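Local coordinates for Lin0012 protein (Listeria innocua, PDB 3K17) that probably acts as a GHMP-family phosphomevalonate kinase, using ATP to phosphorylate phosphomevalonate in the mevalonate route to isoprenoids, at residues A[173-178]-A[201-206]; A[6-11]-A[40-45]; A[230-235]-A[288-293]. All coordinates share one frame; numbering follows the deposited sequence.

Interaction 1. Residues A[173-178]-A[201-206]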
# COMPACT_ATOMS: atom_id res chain seq x y z
N ILE A 173 -24.97 4.78 40.81
CA ILE A 173 -24.97 3.33 40.70
C ILE A 173 -23.71 2.64 41.20
O ILE A 173 -22.63 3.24 41.29
CB ILE A 173 -25.15 2.85 39.24
CG1 ILE A 173 -23.96 3.33 38.39
CG2 ILE A 173 -26.46 3.36 38.66
CD1 ILE A 173 -23.85 2.67 37.02
N ALA A 174 -23.87 1.37 41.52
CA ALA A 174 -22.78 0.51 41.92
C ALA A 174 -22.72 -0.38 40.67
O ALA A 174 -23.67 -1.11 40.37
CB ALA A 174 -23.15 -0.31 43.14
N TYR A 175 -21.62 -0.29 39.93
CA TYR A 175 -21.48 -1.08 38.71
C TYR A 175 -20.49 -2.22 38.89
O TYR A 175 -19.35 -2.01 39.32
CB TYR A 175 -20.99 -0.19 37.57
CG TYR A 175 -20.68 -0.97 36.31
CD1 TYR A 175 -21.71 -1.47 35.52
CD2 TYR A 175 -19.37 -1.24 35.92
CE1 TYR A 175 -21.45 -2.23 34.37
CE2 TYR A 175 -19.09 -1.99 34.78
CZ TYR A 175 -20.13 -2.48 34.01
OH TYR A 175 -19.87 -3.23 32.88
N THR A 176 -20.92 -3.44 38.57
CA THR A 176 -20.04 -4.59 38.68
C THR A 176 -19.80 -5.16 37.29
O THR A 176 -20.70 -5.71 36.64
CB THR A 176 -20.65 -5.68 39.59
OG1 THR A 176 -20.87 -5.12 40.89
CG2 THR A 176 -19.70 -6.87 39.69
N THR A 177 -18.56 -5.04 36.84
CA THR A 177 -18.12 -5.46 35.52
C THR A 177 -18.44 -6.90 35.16
O THR A 177 -18.17 -7.83 35.92
CB THR A 177 -16.60 -5.23 35.37
OG1 THR A 177 -16.28 -3.91 35.83
CG2 THR A 177 -16.18 -5.39 33.91
N PHE A 178 -19.00 -7.08 33.96
CA PHE A 178 -19.35 -8.40 33.46
C PHE A 178 -18.07 -9.17 33.15
O PHE A 178 -16.98 -8.60 33.16
CB PHE A 178 -20.20 -8.26 32.19
CG PHE A 178 -19.54 -7.44 31.10
CD1 PHE A 178 -18.56 -7.99 30.28
CD2 PHE A 178 -19.91 -6.11 30.90
CE1 PHE A 178 -17.96 -7.23 29.27
CE2 PHE A 178 -19.30 -5.34 29.90
CZ PHE A 178 -18.33 -5.90 29.08
N PRO A 201 -22.48 -13.25 32.82
CA PRO A 201 -21.93 -13.51 34.15
C PRO A 201 -21.25 -12.31 34.82
O PRO A 201 -20.58 -11.51 34.16
CB PRO A 201 -20.96 -14.68 33.93
CG PRO A 201 -20.73 -14.70 32.44
CD PRO A 201 -22.04 -14.29 31.87
N MSE A 202 -21.46 -12.21 36.13
CA MSE A 202 -20.90 -11.17 36.98
C MSE A 202 -21.47 -9.77 36.85
O MSE A 202 -21.29 -8.93 37.74
CB MSE A 202 -19.39 -11.10 36.77
CG MSE A 202 -18.68 -12.34 37.23
SE MSE A 202 -16.83 -12.29 36.76
CE MSE A 202 -16.63 -14.14 36.24
N LEU A 203 -22.18 -9.51 35.76
CA LEU A 203 -22.75 -8.19 35.54
C LEU A 203 -23.82 -7.81 36.56
O LEU A 203 -24.74 -8.58 36.83
CB LEU A 203 -23.36 -8.11 34.14
CG LEU A 203 -24.05 -6.79 33.82
CD1 LEU A 203 -23.00 -5.68 33.74
CD2 LEU A 203 -24.82 -6.90 32.50
N GLN A 204 -23.69 -6.62 37.12
CA GLN A 204 -24.69 -6.13 38.06
C GLN A 204 -24.67 -4.61 38.05
O GLN A 204 -23.62 -3.99 38.15
CB GLN A 204 -24.46 -6.63 39.48
CG GLN A 204 -25.68 -6.41 40.37
CD GLN A 204 -25.46 -6.78 41.83
OE1 GLN A 204 -25.03 -7.89 42.14
NE2 GLN A 204 -25.77 -5.86 42.73
N ILE A 205 -25.85 -4.03 37.93
CA ILE A 205 -25.99 -2.59 37.93
C ILE A 205 -27.02 -2.23 38.99
O ILE A 205 -28.22 -2.41 38.80
CB ILE A 205 -26.44 -2.08 36.55
CG1 ILE A 205 -25.51 -2.65 35.47
CG2 ILE A 205 -26.44 -0.57 36.51
CD1 ILE A 205 -25.88 -2.25 34.05
N GLU A 206 -26.54 -1.73 40.12
CA GLU A 206 -27.41 -1.38 41.23
C GLU A 206 -27.63 0.12 41.40
O GLU A 206 -26.68 0.89 41.51
CB GLU A 206 -26.83 -1.92 42.54
CG GLU A 206 -27.72 -1.66 43.74
CD GLU A 206 -27.05 -2.01 45.06
OE1 GLU A 206 -26.01 -2.69 45.04
OE2 GLU A 206 -27.58 -1.60 46.11

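Interaction 2. Residues A[6-11]-A[40-45]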
# COMPACT_ATOMS: atom_id res chain seq x y z
N LYS A 6 -40.37 15.57 16.55
CA LYS A 6 -39.03 15.02 16.63
C LYS A 6 -38.85 14.30 17.96
O LYS A 6 -39.54 14.60 18.93
CB LYS A 6 -37.98 16.13 16.50
CG LYS A 6 -38.01 16.86 15.18
CD LYS A 6 -36.83 17.81 15.07
CE LYS A 6 -36.89 18.65 13.80
NZ LYS A 6 -38.04 19.59 13.80
N LEU A 7 -37.92 13.36 18.00
CA LEU A 7 -37.63 12.61 19.21
C LEU A 7 -36.34 13.19 19.81
O LEU A 7 -35.32 13.26 19.13
CB LEU A 7 -37.44 11.13 18.88
CG LEU A 7 -36.85 10.21 19.95
CD1 LEU A 7 -37.72 10.23 21.20
CD2 LEU A 7 -36.74 8.80 19.38
N GLN A 8 -36.40 13.61 21.07
CA GLN A 8 -35.22 14.17 21.72
C GLN A 8 -34.73 13.27 22.84
O GLN A 8 -35.48 12.91 23.74
CB GLN A 8 -35.52 15.55 22.31
CG GLN A 8 -34.28 16.25 22.88
CD GLN A 8 -34.61 17.37 23.85
OE1 GLN A 8 -35.10 17.13 24.95
NE2 GLN A 8 -34.33 18.60 23.44
N VAL A 9 -33.46 12.89 22.77
CA VAL A 9 -32.85 12.03 23.78
C VAL A 9 -31.70 12.76 24.46
O VAL A 9 -30.79 13.25 23.80
CB VAL A 9 -32.31 10.72 23.17
CG1 VAL A 9 -31.52 9.93 24.21
CG2 VAL A 9 -33.47 9.87 22.62
N LYS A 10 -31.76 12.86 25.78
CA LYS A 10 -30.70 13.52 26.53
C LYS A 10 -30.04 12.51 27.44
O LYS A 10 -30.69 11.93 28.32
CB LYS A 10 -31.26 14.68 27.37
CG LYS A 10 -31.98 15.73 26.55
CD LYS A 10 -32.47 16.88 27.42
CE LYS A 10 -31.51 18.05 27.40
NZ LYS A 10 -31.39 18.63 26.02
N ILE A 11 -28.75 12.29 27.20
CA ILE A 11 -27.96 11.35 27.97
C ILE A 11 -26.99 12.13 28.84
O ILE A 11 -26.22 12.98 28.34
CB ILE A 11 -27.16 10.40 27.06
CG1 ILE A 11 -28.11 9.68 26.10
CG2 ILE A 11 -26.40 9.39 27.89
CD1 ILE A 11 -29.28 8.93 26.79
N THR A 40 -27.15 15.53 23.57
CA THR A 40 -28.54 15.55 23.11
C THR A 40 -28.62 15.01 21.69
O THR A 40 -27.96 15.52 20.79
CB THR A 40 -29.12 16.98 23.13
OG1 THR A 40 -29.07 17.50 24.46
CG2 THR A 40 -30.57 16.98 22.65
N LEU A 41 -29.43 13.97 21.49
CA LEU A 41 -29.60 13.40 20.16
C LEU A 41 -31.04 13.63 19.71
O LEU A 41 -31.98 13.16 20.36
CB LEU A 41 -29.27 11.89 20.19
CG LEU A 41 -29.13 11.22 18.82
CD1 LEU A 41 -28.40 9.91 18.96
CD2 LEU A 41 -30.51 11.02 18.19
N THR A 42 -31.21 14.37 18.62
CA THR A 42 -32.54 14.66 18.08
C THR A 42 -32.75 13.81 16.83
O THR A 42 -31.95 13.86 15.89
CB THR A 42 -32.67 16.16 17.75
OG1 THR A 42 -32.41 16.93 18.94
CG2 THR A 42 -34.08 16.49 17.26
N LEU A 43 -33.81 13.00 16.84
CA LEU A 43 -34.11 12.11 15.73
C LEU A 43 -35.44 12.42 15.07
O LEU A 43 -36.42 12.76 15.74
CB LEU A 43 -34.11 10.65 16.22
CG LEU A 43 -34.56 9.54 15.25
CD1 LEU A 43 -34.01 8.22 15.74
CD2 LEU A 43 -36.09 9.48 15.15
N GLU A 44 -35.48 12.28 13.75
CA GLU A 44 -36.70 12.55 13.00
C GLU A 44 -36.67 11.73 11.72
O GLU A 44 -35.61 11.28 11.28
CB GLU A 44 -36.78 14.04 12.66
CG GLU A 44 -35.76 14.48 11.64
CD GLU A 44 -35.63 15.99 11.55
OE1 GLU A 44 -35.16 16.61 12.53
OE2 GLU A 44 -35.99 16.57 10.50
N ASP A 45 -37.84 11.52 11.12
CA ASP A 45 -37.92 10.77 9.88
C ASP A 45 -37.36 11.67 8.79
O ASP A 45 -37.44 12.89 8.88
CB ASP A 45 -39.37 10.43 9.53
CG ASP A 45 -40.03 9.55 10.57
OD1 ASP A 45 -39.46 8.48 10.90
OD2 ASP A 45 -41.13 9.92 11.05

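Interaction 3. Residues A[230-235]-A[288-293]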
# COMPACT_ATOMS: atom_id res chain seq x y z
N VAL A 230 -3.81 4.08 30.66
CA VAL A 230 -4.33 2.72 30.70
C VAL A 230 -3.28 1.71 30.25
O VAL A 230 -3.09 0.68 30.90
CB VAL A 230 -5.58 2.57 29.81
CG1 VAL A 230 -6.06 1.14 29.81
CG2 VAL A 230 -6.68 3.48 30.32
N SER A 231 -2.60 2.00 29.15
CA SER A 231 -1.58 1.09 28.64
C SER A 231 -0.44 0.93 29.66
O SER A 231 0.09 -0.16 29.83
CB SER A 231 -1.02 1.60 27.31
OG SER A 231 -0.30 2.81 27.48
N GLN A 232 -0.09 2.02 30.33
CA GLN A 232 0.97 1.96 31.32
C GLN A 232 0.56 1.05 32.48
O GLN A 232 1.36 0.23 32.94
CB GLN A 232 1.30 3.37 31.85
CG GLN A 232 1.90 4.29 30.80
CD GLN A 232 2.15 5.70 31.31
OE1 GLN A 232 1.25 6.35 31.85
NE2 GLN A 232 3.38 6.18 31.15
N ILE A 233 -0.68 1.19 32.94
CA ILE A 233 -1.17 0.38 34.04
C ILE A 233 -1.28 -1.10 33.66
O ILE A 233 -0.91 -1.97 34.44
CB ILE A 233 -2.56 0.87 34.54
CG1 ILE A 233 -2.44 2.29 35.11
CG2 ILE A 233 -3.09 -0.07 35.62
CD1 ILE A 233 -1.51 2.39 36.30
N HIS A 234 -1.77 -1.37 32.46
CA HIS A 234 -1.89 -2.76 32.01
C HIS A 234 -0.51 -3.41 32.00
O HIS A 234 -0.36 -4.57 32.38
CB HIS A 234 -2.50 -2.83 30.62
CG HIS A 234 -2.69 -4.22 30.12
ND1 HIS A 234 -3.64 -5.07 30.64
CD2 HIS A 234 -2.03 -4.94 29.18
CE1 HIS A 234 -3.56 -6.25 30.04
NE2 HIS A 234 -2.59 -6.19 29.15
N ALA A 235 0.49 -2.66 31.56
CA ALA A 235 1.85 -3.17 31.51
C ALA A 235 2.35 -3.38 32.93
O ALA A 235 3.04 -4.36 33.21
CB ALA A 235 2.75 -2.19 30.78
N ALA A 288 3.60 2.18 39.57
CA ALA A 288 3.59 1.99 38.12
C ALA A 288 4.28 3.12 37.36
O ALA A 288 4.52 3.01 36.16
CB ALA A 288 2.15 1.85 37.63
N GLY A 289 4.61 4.19 38.07
CA GLY A 289 5.25 5.31 37.41
C GLY A 289 4.23 6.03 36.54
O GLY A 289 4.55 6.50 35.45
N VAL A 290 2.99 6.08 37.01
CA VAL A 290 1.91 6.73 36.29
C VAL A 290 1.38 7.90 37.11
O VAL A 290 0.99 7.73 38.27
CB VAL A 290 0.74 5.76 36.02
CG1 VAL A 290 -0.37 6.49 35.29
CG2 VAL A 290 1.24 4.58 35.20
N ASN A 291 1.37 9.08 36.50
CA ASN A 291 0.91 10.28 37.18
C ASN A 291 -0.61 10.36 37.25
O ASN A 291 -1.23 11.18 36.57
CB ASN A 291 1.48 11.51 36.46
CG ASN A 291 1.06 12.81 37.11
OD1 ASN A 291 1.04 12.92 38.34
ND2 ASN A 291 0.75 13.80 36.29
N ILE A 292 -1.21 9.51 38.08
CA ILE A 292 -2.66 9.50 38.24
C ILE A 292 -3.10 10.77 38.96
O ILE A 292 -3.90 11.55 38.44
CB ILE A 292 -3.14 8.28 39.04
CG1 ILE A 292 -2.78 6.99 38.29
CG2 ILE A 292 -4.65 8.36 39.26
CD1 ILE A 292 -3.15 5.72 39.03
N GLU A 293 -2.58 10.98 40.16
CA GLU A 293 -2.92 12.19 40.89
C GLU A 293 -1.92 13.29 40.54
O GLU A 293 -0.80 13.31 41.05
CB GLU A 293 -2.92 11.93 42.39
CG GLU A 293 -3.35 13.14 43.21
CD GLU A 293 -3.60 12.79 44.65
OE1 GLU A 293 -4.62 12.13 44.94
OE2 GLU A 293 -2.77 13.17 45.51

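Interaction 1. Residues A[173-178]-A[201-206]
The carbonyl oxygen of T176 is gripped twice by the segment 201-206. Q204 N donates to T176 O at 3.2 Å, in the carbonyl plane and on a lone pair, while L203 offers its backbone C-H to the same atom, L203 CA lying 3.4 Å from T176 O. In return T176 N gives the shorter bond to Q204 O, 2.8 Å, its nitrogen nearly in line with the C=O bond (C=O...N 161°). A174 and E206 repeat the exchange. The bond from E206 N to A174 O is 2.9 Å long and almost straight (174°). E206 O accepts the bond from A174 N and also has I173 CA 3.1 Å away, a CA-H...O contact.

This is regular antiparallel ladder pairing: A174-E206 and T176-Q204 are hydrogen-bonded pairs, with the non-hydrogen-bonded pair Y175-I205 between them. Strand 172-176 also bonds to strand 29-35, through I173 to L32 and Y175 to A30, so it joins 204-208 to the large mixed sheet.

On the face that carries Y175 and I205 the contact is apolar. With CG anti to the backbone N (chi1 175°), Y175 brings its ring to I205 and L203. I205 CG1 meets the ring at its edge, 4.0 Å from Y175 CD1, while L203 CD1 comes in obliquely, 3.8 Å from Y175 CE1. Helices 141-156 and 162-169 cover this side, and Y175 OH bonds to S160 O. Beyond the strand end, F178 CB packs on L203 CB at 3.7 Å, and the F178 ring makes an edge-to-face contact with W200. The face of A174, T176, Q204 and E206 is more polar: T176 OG1 is hydrogen-bonded to T29 OG1 and E206 OE2 to H263 NE2.

Interaction 2. Residues A[6-11]-A[40-45]
K6 runs beside E44, the two side chains pointing the same way. K6 CB lies 3.8 Å from L43 O and also nears T42 CG2. CG comes next to OE1 and CB of E44. K6 CD lies 3.3 Å from E44 OE1 and also touches the T42 methyl. The next carbon, K6 CE, is only 3.0 Å from E44 OE1. At chi4 (66°) the chain bends, and K6 NZ ends 4.3 Å from E44 OE1, beyond a salt bridge.

K10, at the other end, bends at chi3 and chi4, and its NZ donates to T40 OG1 at 3.0 Å. Between these lysines the backbones form an antiparallel ladder, with L7-L43 and V9-L41 as hydrogen-bonded pairs; L7 N to L43 O is 2.8 Å and nearly straight (177°). The leucines and V9 share the buried face, where helix 119-135 covers L41. Strand 355-357 flanks 7-11 and strand 99-105 flanks 40-45, so the pair is internal to the sheet.

The face of Q8, K10, T40 and T42 is the more polar. At the strand end the proximity of exposed K6 to E44 probably gives modest electrostatic attraction, with the closest approach made by methylene rather than ammonium.

Interaction 3. Residues A[230-235]-A[288-293]
With chi2 at -61°, the CD1 methyl of I233 bends toward the segment 288-293, where V290, its CG1 anti to the backbone N (chi1 179°), presents the other branch, CG2, to the helix. I233 CD1 lies 3.7 Å from V290 CG2 and 3.9 Å from A288 CB, and so touches residues that precede and follow G289. The side chains of I233 and V290 cross at about a right angle. V290 CG2 also reaches the neighbouring Q232, at 3.6 Å from its CB, while the amide oxygen of Q232, OE1, stands 3.8 Å from both methyls of V290, CG1 and CG2. The valine therefore rests on two consecutive residues of the helix, a buried isoleucine and the aliphatic root of a more exposed glutamine, and the contact is one of van der Waals packing.

Helix 226-239 here meets the chain just where helix 267-288 ends; the segment 288-293 belongs to the C-terminal family region of the GHMP kinases. G289 terminates helix 267-288 in a Schellman motif; its positive phi (72°), a value that favours glycine, turns the backbone away and is followed by V290, whose side chain points back at helix 226-239. Further on, N291 is the centre of an inverse gamma turn in which I292 N bonds to V290 O at 2.8 Å.

A288 also touches F236 and V290 touches L229, both of helix 226-239, and I233 packs on Y21. At the margin Q232 lies against E239 of a second subunit, placing this helix at a subunit interface.

Overall arrangement
Interactions 1 and 2 belong to the same large mixed sheet: 6-11 is on strand 7-18, which pairs with 29-35, and that strand in turn pairs with 172-176. Their centres are 28 Å apart and their nearest atoms about 12 Å. Interaction 3 joins helix 226-239 to the loop after helix 267-288 and touches neither of the others; its centre lies 24 Å from that of interaction 1 and 38 Å from that of interaction 2, on the far side of the chain's centre from the latter. Along the sequence the three close in series, 2, then 1, then 3. Of the three, interaction 3 alone is reached by a second subunit.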